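Local coordinates for nicotinate-nucleotide pyrophosphorylase (Pyrococcus furiosus, PDB 2I14), which probably catalyses ATP-dependent transfer of a phosphoribosyl group from phosphoribosyl pyrophosphate to nicotinate, giving nicotinate mononucleotide for NAD biosynthesis, at residues 16-20 with 70-74; 127-132 with 279-283. One frame throughout, in Å; residues are numbered along the deposited sequence.

Overall arrangement
Contacts 1 and 2 lie on opposite sides of the chain's centre, at about 22 Å and 15 Å from it. Their own centres are about 37 Å apart and their nearest atoms about 26 Å, so they do not touch. Helix 108-131 connects the two: Ala110 and Met114 near its start pack on Leu71 of contact 1, while its final turn belongs to contact 2. Contact 1 borders on a second subunit, through Arg9 and Phe10 of that chain, whereas contact 2 is buried within one chain. Neither includes a residue of the zinc sites or of the PCP pocket; the side chain of Ile282 in contact 2 is about 9 Å from a bound PCP, the phosphoribosyl pyrophosphate analogue.

Contact 1. Residues 16-20 with 70-74; sequences DEIKA and KLLEG
Lys19 reaches from helix 15-20 to carbonyls at the frayed C-terminal end of helix 65-72 and just beyond it, and Leu71 packs back against the helix the lysine comes from. The lysine chain starts from CB and CG and bends at chi2 (-52°), bringing its outer half among backbone oxygens. Lys19 CD is the first carbon to touch, lying 3.5 Å from Leu71 O. Lys19 CE follows with two oxygens beside it, the nearer being Glu73 O at 3.3 Å. A second bend, at chi4, turns the ammonium to three carbonyls: Lys19 NZ is 3.0 Å from Lys70 O, in the last turn, and 3.2 Å from both Leu71 O and Glu73 O, the latter past the helix. All three hydrogen bonds are weak, so the grip is shared rather than concentrated in one bond. Glu73 OE1 is 4.3 Å from Lys19 NZ, too far for a salt bridge, but its charge probably still favours the ammonium; the same carboxylate makes a long ion pair with Lys70.

Leu71 has CG anti to its own N (chi1 175°), which carries Leu71 CD1 to 3.5 Å from Ile18 O and 3.9 Å from Ile18 CG2, the two side chains crossing at about a right angle. Leu71 also touches Tyr107, whose hydroxyl is hydrogen-bonded to Lys19 O, and Ala110 and Met114 of helix 108-131. Arg9 of the second subunit packs on Lys19 and Lys70. The lysine's positive charge beside the C-terminal carbonyls probably suits the helix dipole, and ties helix 15-20 to helix 65-72 of the quinolinate phosphoribosyltransferase N-terminal domain.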
# COMPACT_ATOMS: atom_id res chain seq x y z
N ASP A 16 24.78 -43.76 -12.53
CA ASP A 16 25.39 -44.59 -11.49
C ASP A 16 25.74 -43.84 -10.21
O ASP A 16 25.43 -44.29 -9.09
CB ASP A 16 26.65 -45.27 -12.02
CG ASP A 16 26.40 -46.70 -12.45
OD1 ASP A 16 25.70 -46.90 -13.46
OD2 ASP A 16 26.91 -47.63 -11.77
N GLU A 17 26.42 -42.71 -10.37
CA GLU A 17 26.84 -41.90 -9.22
C GLU A 17 25.63 -41.53 -8.36
O GLU A 17 25.73 -41.45 -7.14
CB GLU A 17 27.53 -40.64 -9.71
CG GLU A 17 28.33 -40.83 -10.96
CD GLU A 17 29.24 -39.65 -11.23
OE1 GLU A 17 30.16 -39.42 -10.42
OE2 GLU A 17 29.03 -38.95 -12.24
N ILE A 18 24.49 -41.31 -9.01
CA ILE A 18 23.28 -40.95 -8.30
C ILE A 18 22.74 -42.17 -7.58
O ILE A 18 22.42 -42.11 -6.40
CB ILE A 18 22.20 -40.41 -9.26
CG1 ILE A 18 22.67 -39.10 -9.88
CG2 ILE A 18 20.90 -40.20 -8.51
CD1 ILE A 18 21.71 -38.52 -10.87
N LYS A 19 22.64 -43.29 -8.29
CA LYS A 19 22.13 -44.51 -7.69
C LYS A 19 23.07 -44.91 -6.57
O LYS A 19 22.67 -45.53 -5.59
CB LYS A 19 22.06 -45.63 -8.73
CG LYS A 19 20.93 -46.63 -8.53
CD LYS A 19 20.92 -47.20 -7.11
CE LYS A 19 20.11 -48.49 -7.02
NZ LYS A 19 18.76 -48.36 -7.65
N ALA A 20 24.33 -44.52 -6.72
CA ALA A 20 25.35 -44.81 -5.72
C ALA A 20 25.10 -44.03 -4.43
O ALA A 20 25.04 -44.61 -3.35
CB ALA A 20 26.72 -44.47 -6.28
N LYS A 70 13.12 -46.26 -8.48
CA LYS A 70 14.28 -46.72 -9.24
C LYS A 70 15.59 -46.35 -8.54
O LYS A 70 16.66 -46.74 -9.00
CB LYS A 70 14.27 -46.12 -10.65
CG LYS A 70 13.13 -46.61 -11.56
CD LYS A 70 13.60 -47.61 -12.63
CE LYS A 70 14.11 -48.93 -12.02
NZ LYS A 70 14.62 -49.93 -13.04
N LEU A 71 15.51 -45.61 -7.45
CA LEU A 71 16.72 -45.21 -6.72
C LEU A 71 16.92 -46.05 -5.46
O LEU A 71 18.04 -46.49 -5.16
CB LEU A 71 16.64 -43.73 -6.32
CG LEU A 71 17.79 -43.22 -5.44
CD1 LEU A 71 19.00 -42.85 -6.30
CD2 LEU A 71 17.32 -42.03 -4.64
N LEU A 72 15.85 -46.25 -4.71
CA LEU A 72 15.91 -47.04 -3.49
C LEU A 72 15.82 -48.52 -3.84
O LEU A 72 15.79 -49.38 -2.95
CB LEU A 72 14.77 -46.64 -2.56
CG LEU A 72 15.00 -45.46 -1.61
CD1 LEU A 72 16.25 -44.67 -2.01
CD2 LEU A 72 13.76 -44.58 -1.60
N GLU A 73 15.77 -48.80 -5.14
CA GLU A 73 15.69 -50.17 -5.64
C GLU A 73 16.91 -50.97 -5.20
O GLU A 73 18.05 -50.52 -5.37
CB GLU A 73 15.60 -50.15 -7.17
CG GLU A 73 15.42 -51.53 -7.80
CD GLU A 73 15.34 -51.50 -9.33
OE1 GLU A 73 16.31 -51.00 -9.97
OE2 GLU A 73 14.31 -51.97 -9.88
N GLY A 74 16.67 -52.14 -4.63
CA GLY A 74 17.77 -52.98 -4.19
C GLY A 74 18.40 -52.42 -2.94
O GLY A 74 19.63 -52.37 -2.80

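Contact 2. Residues 127-132 with 279-283; sequences RIKIAA and EEKIK
Side-by-side helices on the outside of the parallel-stranded, TIM-barrel-related C-terminal domain meet here, with Ala131 and Ile128 of helix 108-131 facing Glu279, Ile282 and Lys283 of helix 279-283. Their short axes run nearly parallel, 18° apart with a closest approach of 9.1 Å. Ala131 sits in the interface, its CB pointing at the other helix and 4.0 Å from Lys283 CG. Ile282 uses both branches. Its CD1 meets Ile128 CG2 at 3.9 Å, the two side chains at roughly a right angle, while its CG2, anti to the backbone N, settles 3.7 Å from Ala131 O and 3.9 Å from Ala132 CB. Beneath them lie neighbouring strands 137-139 and 291-294: Ile128 and Ala132 touch Val137 and also strand 291-294, where Ile282 meets Phe292 and Val294. Helix 279-283 is the helix of a beta-alpha-beta crossover from strand 270-274 to strand 291-294.

At the other end of the interface Arg127 pairs with Glu279. Glu279 OE2 lies at the edge of the Arg127 guanidinium, near its plane, on the NH1 side, with guanidinium and carboxylate planes 50° apart; the salt bridge carries only a weak hydrogen bond, and its modelled 2.5 Å between Arg127 NH1 and Glu279 OE2 is doubtfully short. Trp57 gives the same guanidinium a cation-pi partner.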
# COMPACT_ATOMS: atom_id res chain seq x y z
N ARG A 127 -1.68 -25.38 -12.69
CA ARG A 127 -2.27 -24.07 -12.40
C ARG A 127 -2.39 -23.27 -13.69
O ARG A 127 -3.34 -22.53 -13.88
CB ARG A 127 -1.42 -23.27 -11.40
CG ARG A 127 -1.02 -23.99 -10.12
CD ARG A 127 -0.55 -23.01 -9.02
NE ARG A 127 -1.67 -22.62 -8.17
CZ ARG A 127 -2.04 -21.36 -7.99
NH1 ARG A 127 -1.37 -20.38 -8.59
NH2 ARG A 127 -3.11 -21.07 -7.25
N ILE A 128 -1.40 -23.38 -14.58
CA ILE A 128 -1.45 -22.65 -15.84
C ILE A 128 -2.59 -23.22 -16.67
O ILE A 128 -3.35 -22.48 -17.30
CB ILE A 128 -0.10 -22.78 -16.65
CG1 ILE A 128 0.92 -21.76 -16.13
CG2 ILE A 128 -0.34 -22.54 -18.12
CD1 ILE A 128 1.41 -22.05 -14.76
N LYS A 129 -2.70 -24.54 -16.65
CA LYS A 129 -3.73 -25.23 -17.39
C LYS A 129 -5.05 -24.62 -16.94
O LYS A 129 -5.81 -24.07 -17.75
CB LYS A 129 -3.67 -26.73 -17.08
CG LYS A 129 -4.59 -27.61 -17.94
CD LYS A 129 -4.26 -27.47 -19.42
CE LYS A 129 -5.22 -28.28 -20.30
NZ LYS A 129 -4.88 -28.19 -21.75
N ILE A 130 -5.31 -24.69 -15.64
CA ILE A 130 -6.54 -24.15 -15.09
C ILE A 130 -6.74 -22.71 -15.53
O ILE A 130 -7.77 -22.38 -16.10
CB ILE A 130 -6.53 -24.23 -13.55
CG1 ILE A 130 -6.54 -25.70 -13.11
CG2 ILE A 130 -7.71 -23.49 -12.96
CD1 ILE A 130 -6.53 -25.89 -11.63
N ALA A 131 -5.75 -21.85 -15.31
CA ALA A 131 -5.89 -20.46 -15.71
C ALA A 131 -6.22 -20.28 -17.19
O ALA A 131 -6.86 -19.30 -17.59
CB ALA A 131 -4.63 -19.69 -15.35
N ALA A 132 -5.78 -21.23 -18.01
CA ALA A 132 -6.02 -21.17 -19.44
C ALA A 132 -7.34 -21.81 -19.85
O ALA A 132 -7.55 -22.07 -21.03
CB ALA A 132 -4.87 -21.83 -20.20
N GLU A 279 0.17 -17.17 -14.76
CA GLU A 279 -1.26 -17.25 -14.54
C GLU A 279 -1.96 -15.94 -14.78
O GLU A 279 -2.81 -15.83 -15.64
CB GLU A 279 -1.54 -17.70 -13.12
CG GLU A 279 -1.00 -19.08 -12.82
CD GLU A 279 -1.06 -19.39 -11.35
OE1 GLU A 279 -1.72 -18.62 -10.62
OE2 GLU A 279 -0.47 -20.41 -10.93
N GLU A 280 -1.61 -14.94 -14.00
CA GLU A 280 -2.22 -13.63 -14.12
C GLU A 280 -2.23 -13.10 -15.55
O GLU A 280 -3.21 -12.50 -16.00
CB GLU A 280 -1.48 -12.65 -13.21
CG GLU A 280 -2.01 -11.24 -13.28
CD GLU A 280 -1.01 -10.23 -12.73
OE1 GLU A 280 -0.90 -10.10 -11.49
OE2 GLU A 280 -0.34 -9.56 -13.56
N LYS A 281 -1.15 -13.34 -16.29
CA LYS A 281 -1.04 -12.86 -17.66
C LYS A 281 -1.95 -13.61 -18.62
O LYS A 281 -2.47 -13.04 -19.57
CB LYS A 281 0.41 -12.99 -18.14
CG LYS A 281 1.34 -11.91 -17.62
CD LYS A 281 0.90 -10.54 -18.10
CE LYS A 281 2.01 -9.49 -17.95
NZ LYS A 281 2.29 -9.14 -16.54
N ILE A 282 -2.12 -14.89 -18.37
CA ILE A 282 -2.96 -15.75 -19.18
C ILE A 282 -4.43 -15.49 -18.87
O ILE A 282 -5.27 -15.48 -19.75
CB ILE A 282 -2.61 -17.24 -18.93
CG1 ILE A 282 -1.31 -17.56 -19.69
CG2 ILE A 282 -3.76 -18.15 -19.32
CD1 ILE A 282 -0.78 -18.96 -19.50
N LYS A 283 -4.73 -15.27 -17.60
CA LYS A 283 -6.09 -15.01 -17.19
C LYS A 283 -6.60 -13.79 -17.91
O LYS A 283 -7.79 -13.70 -18.20
CB LYS A 283 -6.20 -14.75 -15.69
CG LYS A 283 -5.92 -15.92 -14.79
CD LYS A 283 -5.96 -15.45 -13.35
CE LYS A 283 -5.41 -16.49 -12.39
NZ LYS A 283 -5.08 -15.96 -11.04